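Long-range contact in DNA polymerase III subunit beta (Helicobacter pylori 26695, PDB 4S3I), which forms a sliding clamp that tethers DNA polymerases and other proteins to DNA and makes replication processive: residues S274-E285 with A317-K325. Residues are numbered along the deposited sequence; the frame is centred on the assembly and turned at random.
Sequences SSLSSTIKLTLE and AFHLGVNAK
Two first torsions set the polar meeting of Thr283 with His319: the threonine OG1 (chi1 -60°) and the histidine CG (chi1 -56°) each lie opposite their own carbonyl carbon, and from a non-hydrogen-bonded pair on one face of the sheet these torsions lay the hydroxyl alongside the ring. Thr283 OG1 then reaches the edge of the imidazole near its plane, 3.1 Å from His319 ND1, a hydrogen bond in which either atom could be the donor. The threonine methyl packs beside it, CG2 3.5 Å from His319 CE1. Extended Lys281 passes the same ring obliquely, with CE 3.7 Å from His319 ND1.

Along the strands the backbones pair at Ile280–Val322, Leu282–Leu320 and Leu284–Phe318, each by two hydrogen bonds. On the other face, Ile280 CD1 rests 3.8 Å from Ala324 CB; helix 263-273 covers Ile280 and Leu282, and Leu341 of strand 338-343 lies against Leu282 and Leu284. Past the strands, Ala324 N donates to Ser278 O at 2.9 Å, and Asn323 OD1 caps Phe326 N. The N-to-C directions of the two short strands differ by 157°, as expected for antiparallel neighbours in a sheet packed against helix 263-273 and a second sheet, the layout of the DNA-clamp domains of the beta sliding clamp, here the C-terminal one.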
loop_
_atom_site.group_PDB
_atom_site.type_symbol
_atom_site.label_atom_id
_atom_site.label_comp_id
_atom_site.label_asym_id
_atom_site.label_seq_id
_atom_site.Cartn_x
_atom_site.Cartn_y
_atom_site.Cartn_z
ATOM N N SER A 274 14.260 -17.532 -7.192
ATOM C CA SER A 274 14.521 -16.223 -6.586
ATOM C C SER A 274 14.099 -16.162 -5.137
ATOM O O SER A 274 14.410 -15.203 -4.435
ATOM C CB SER A 274 13.777 -15.118 -7.338
ATOM O OG SER A 274 14.416 -14.843 -8.557
ATOM N N SER A 275 13.359 -17.168 -4.695
ATOM C CA SER A 275 12.932 -17.216 -3.313
ATOM C C SER A 275 14.152 -17.360 -2.412
ATOM O O SER A 275 14.134 -16.929 -1.256
ATOM C CB SER A 275 11.974 -18.377 -3.090
ATOM O OG SER A 275 12.626 -19.608 -3.296
ATOM N N LEU A 276 15.218 -17.950 -2.951
ATOM C CA LEU A 276 16.403 -18.250 -2.147
ATOM C C LEU A 276 17.704 -17.593 -2.644
ATOM O O LEU A 276 18.752 -17.749 -2.017
ATOM C CB LEU A 276 16.602 -19.768 -2.032
ATOM C CG LEU A 276 15.576 -20.546 -1.211
ATOM C CD1 LEU A 276 16.016 -22.001 -1.045
ATOM C CD2 LEU A 276 15.395 -19.883 0.157
ATOM N N SER A 277 17.643 -16.871 -3.757
ATOM C CA SER A 277 18.861 -16.305 -4.352
ATOM C C SER A 277 18.557 -15.089 -5.220
ATOM O O SER A 277 17.405 -14.858 -5.582
ATOM C CB SER A 277 19.555 -17.357 -5.210
ATOM O OG SER A 277 18.754 -17.667 -6.335
ATOM N N SER A 278 19.584 -14.315 -5.567
ATOM C CA SER A 278 19.387 -13.182 -6.476
ATOM C C SER A 278 19.979 -13.511 -7.841
ATOM O O SER A 278 19.689 -12.841 -8.840
ATOM C CB SER A 278 20.036 -11.912 -5.923
ATOM O OG SER A 278 21.442 -12.009 -5.987
ATOM N N THR A 279 20.824 -14.538 -7.872
ATOM C CA THR A 279 21.381 -15.023 -9.132
ATOM C C THR A 279 21.023 -16.492 -9.350
ATOM O O THR A 279 20.823 -17.262 -8.401
ATOM C CB THR A 279 22.910 -14.840 -9.204
ATOM O OG1 THR A 279 23.518 -15.598 -8.162
ATOM C CG2 THR A 279 23.301 -13.363 -9.062
ATOM N N ILE A 280 20.953 -16.872 -10.613
ATOM C CA ILE A 280 20.452 -18.177 -10.999
ATOM C C ILE A 280 21.352 -18.792 -12.064
ATOM O O ILE A 280 21.788 -18.105 -12.991
ATOM C CB ILE A 280 19.012 -18.036 -11.556
ATOM C CG1 ILE A 280 18.014 -17.824 -10.411
ATOM C CG2 ILE A 280 18.604 -19.253 -12.382
ATOM C CD1 ILE A 280 16.620 -17.440 -10.897
ATOM N N LYS A 281 21.641 -20.081 -11.928
ATOM C CA LYS A 281 22.309 -20.815 -12.995
ATOM C C LYS A 281 21.276 -21.444 -13.932
ATOM O O LYS A 281 20.496 -22.325 -13.520
ATOM C CB LYS A 281 23.209 -21.900 -12.404
ATOM C CG LYS A 281 23.930 -22.755 -13.435
ATOM C CD LYS A 281 24.802 -23.786 -12.720
ATOM C CE LYS A 281 25.438 -24.760 -13.694
ATOM N NZ LYS A 281 26.230 -25.796 -12.962
ATOM N N LEU A 282 21.256 -20.979 -15.178
ATOM C CA LEU A 282 20.357 -21.508 -16.205
ATOM C C LEU A 282 21.092 -22.550 -17.047
ATOM O O LEU A 282 22.175 -22.284 -17.573
ATOM C CB LEU A 282 19.878 -20.377 -17.120
ATOM C CG LEU A 282 19.147 -20.786 -18.405
ATOM C CD1 LEU A 282 17.815 -21.444 -18.057
ATOM C CD2 LEU A 282 18.928 -19.591 -19.358
ATOM N N THR A 283 20.510 -23.733 -17.179
ATOM C CA THR A 283 21.126 -24.762 -18.006
ATOM C C THR A 283 20.196 -25.125 -19.136
ATOM O O THR A 283 19.100 -25.634 -18.902
ATOM C CB THR A 283 21.436 -26.040 -17.221
ATOM O OG1 THR A 283 22.344 -25.755 -16.145
ATOM C CG2 THR A 283 22.057 -27.080 -18.160
ATOM N N LEU A 284 20.632 -24.870 -20.365
ATOM C CA LEU A 284 19.826 -25.213 -21.530
ATOM C C LEU A 284 20.296 -26.527 -22.159
ATOM O O LEU A 284 21.490 -26.704 -22.431
ATOM C CB LEU A 284 19.866 -24.083 -22.553
ATOM C CG LEU A 284 19.150 -22.821 -22.085
ATOM C CD1 LEU A 284 19.337 -21.715 -23.093
ATOM C CD2 LEU A 284 17.669 -23.118 -21.897
ATOM N N GLU A 285 19.352 -27.445 -22.357
ATOM C CA GLU A 285 19.597 -28.702 -23.061
ATOM C C GLU A 285 18.633 -28.761 -24.215
ATOM O O GLU A 285 17.811 -27.853 -24.379
ATOM C CB GLU A 285 19.370 -29.907 -22.143
ATOM C CG GLU A 285 20.543 -30.233 -21.244
ATOM C CD GLU A 285 20.195 -31.269 -20.174
ATOM O OE1 GLU A 285 19.047 -31.777 -20.173
ATOM O OE2 GLU A 285 21.072 -31.564 -19.331
ATOM N N ALA A 317 24.833 -29.378 -23.213
ATOM C CA ALA A 317 24.263 -28.375 -22.304
ATOM C C ALA A 317 24.951 -26.998 -22.343
ATOM O O ALA A 317 26.180 -26.901 -22.331
ATOM C CB ALA A 317 24.218 -28.918 -20.875
ATOM N N PHE A 318 24.141 -25.943 -22.408
ATOM C CA PHE A 318 24.642 -24.573 -22.352
ATOM C C PHE A 318 24.351 -24.024 -20.953
ATOM O O PHE A 318 23.206 -24.061 -20.490
ATOM C CB PHE A 318 23.963 -23.731 -23.436
ATOM C CG PHE A 318 24.425 -22.291 -23.488
ATOM C CD1 PHE A 318 25.636 -21.951 -24.086
ATOM C CD2 PHE A 318 23.627 -21.276 -22.972
ATOM C CE1 PHE A 318 26.061 -20.622 -24.147
ATOM C CE2 PHE A 318 24.041 -19.939 -23.027
ATOM C CZ PHE A 318 25.260 -19.614 -23.614
ATOM N N HIS A 319 25.383 -23.536 -20.273
ATOM C CA HIS A 319 25.220 -23.011 -18.922
ATOM C C HIS A 319 25.375 -21.494 -18.904
ATOM O O HIS A 319 26.352 -20.960 -19.441
ATOM C CB HIS A 319 26.236 -23.644 -17.977
ATOM C CG HIS A 319 26.189 -25.140 -17.951
ATOM N ND1 HIS A 319 25.257 -25.844 -17.213
ATOM C CD2 HIS A 319 26.960 -26.068 -18.563
ATOM C CE1 HIS A 319 25.458 -27.139 -17.378
ATOM N NE2 HIS A 319 26.483 -27.303 -18.192
ATOM N N LEU A 320 24.419 -20.802 -18.283
ATOM C CA LEU A 320 24.436 -19.329 -18.227
ATOM C C LEU A 320 24.078 -18.800 -16.829
ATOM O O LEU A 320 23.016 -19.127 -16.292
ATOM C CB LEU A 320 23.469 -18.755 -19.266
ATOM C CG LEU A 320 23.428 -17.235 -19.398
ATOM C CD1 LEU A 320 24.735 -16.716 -19.994
ATOM C CD2 LEU A 320 22.230 -16.808 -20.243
ATOM N N GLY A 321 24.967 -18.004 -16.235
ATOM C CA GLY A 321 24.696 -17.384 -14.945
ATOM C C GLY A 321 23.969 -16.064 -15.150
ATOM O O GLY A 321 24.444 -15.211 -15.907
ATOM N N VAL A 322 22.813 -15.890 -14.507
ATOM C CA VAL A 322 22.014 -14.679 -14.718
ATOM C C VAL A 322 21.549 -13.996 -13.436
ATOM O O VAL A 322 21.348 -14.643 -12.408
ATOM C CB VAL A 322 20.782 -14.939 -15.599
ATOM C CG1 VAL A 322 21.175 -15.622 -16.902
ATOM C CG2 VAL A 322 19.742 -15.777 -14.846
ATOM N N ASN A 323 21.378 -12.677 -13.512
ATOM C CA ASN A 323 20.732 -11.916 -12.449
ATOM C C ASN A 323 19.221 -12.108 -12.599
ATOM O O ASN A 323 18.642 -11.819 -13.653
ATOM C CB ASN A 323 21.127 -10.431 -12.533
ATOM C CG ASN A 323 20.421 -9.557 -11.488
ATOM O OD1 ASN A 323 19.188 -9.549 -11.386
ATOM N ND2 ASN A 323 21.205 -8.791 -10.734
ATOM N N ALA A 324 18.589 -12.613 -11.541
ATOM C CA ALA A 324 17.187 -13.017 -11.614
ATOM C C ALA A 324 16.280 -11.820 -11.891
ATOM O O ALA A 324 15.447 -11.844 -12.808
ATOM C CB ALA A 324 16.779 -13.730 -10.320
ATOM N N LYS A 325 16.442 -10.771 -11.091
ATOM C CA LYS A 325 15.652 -9.553 -11.276
ATOM C C LYS A 325 15.817 -8.964 -12.674
ATOM O O LYS A 325 14.838 -8.557 -13.296
ATOM C CB LYS A 325 16.032 -8.511 -10.218
ATOM C CG LYS A 325 15.457 -7.114 -10.473
ATOM C CD LYS A 325 16.193 -6.083 -9.603
ATOM C CE LYS A 325 15.591 -4.694 -9.723
ATOM N NZ LYS A 325 16.438 -3.684 -9.018
HETATM O O HOH W 1 18.176 -10.880 -8.592
#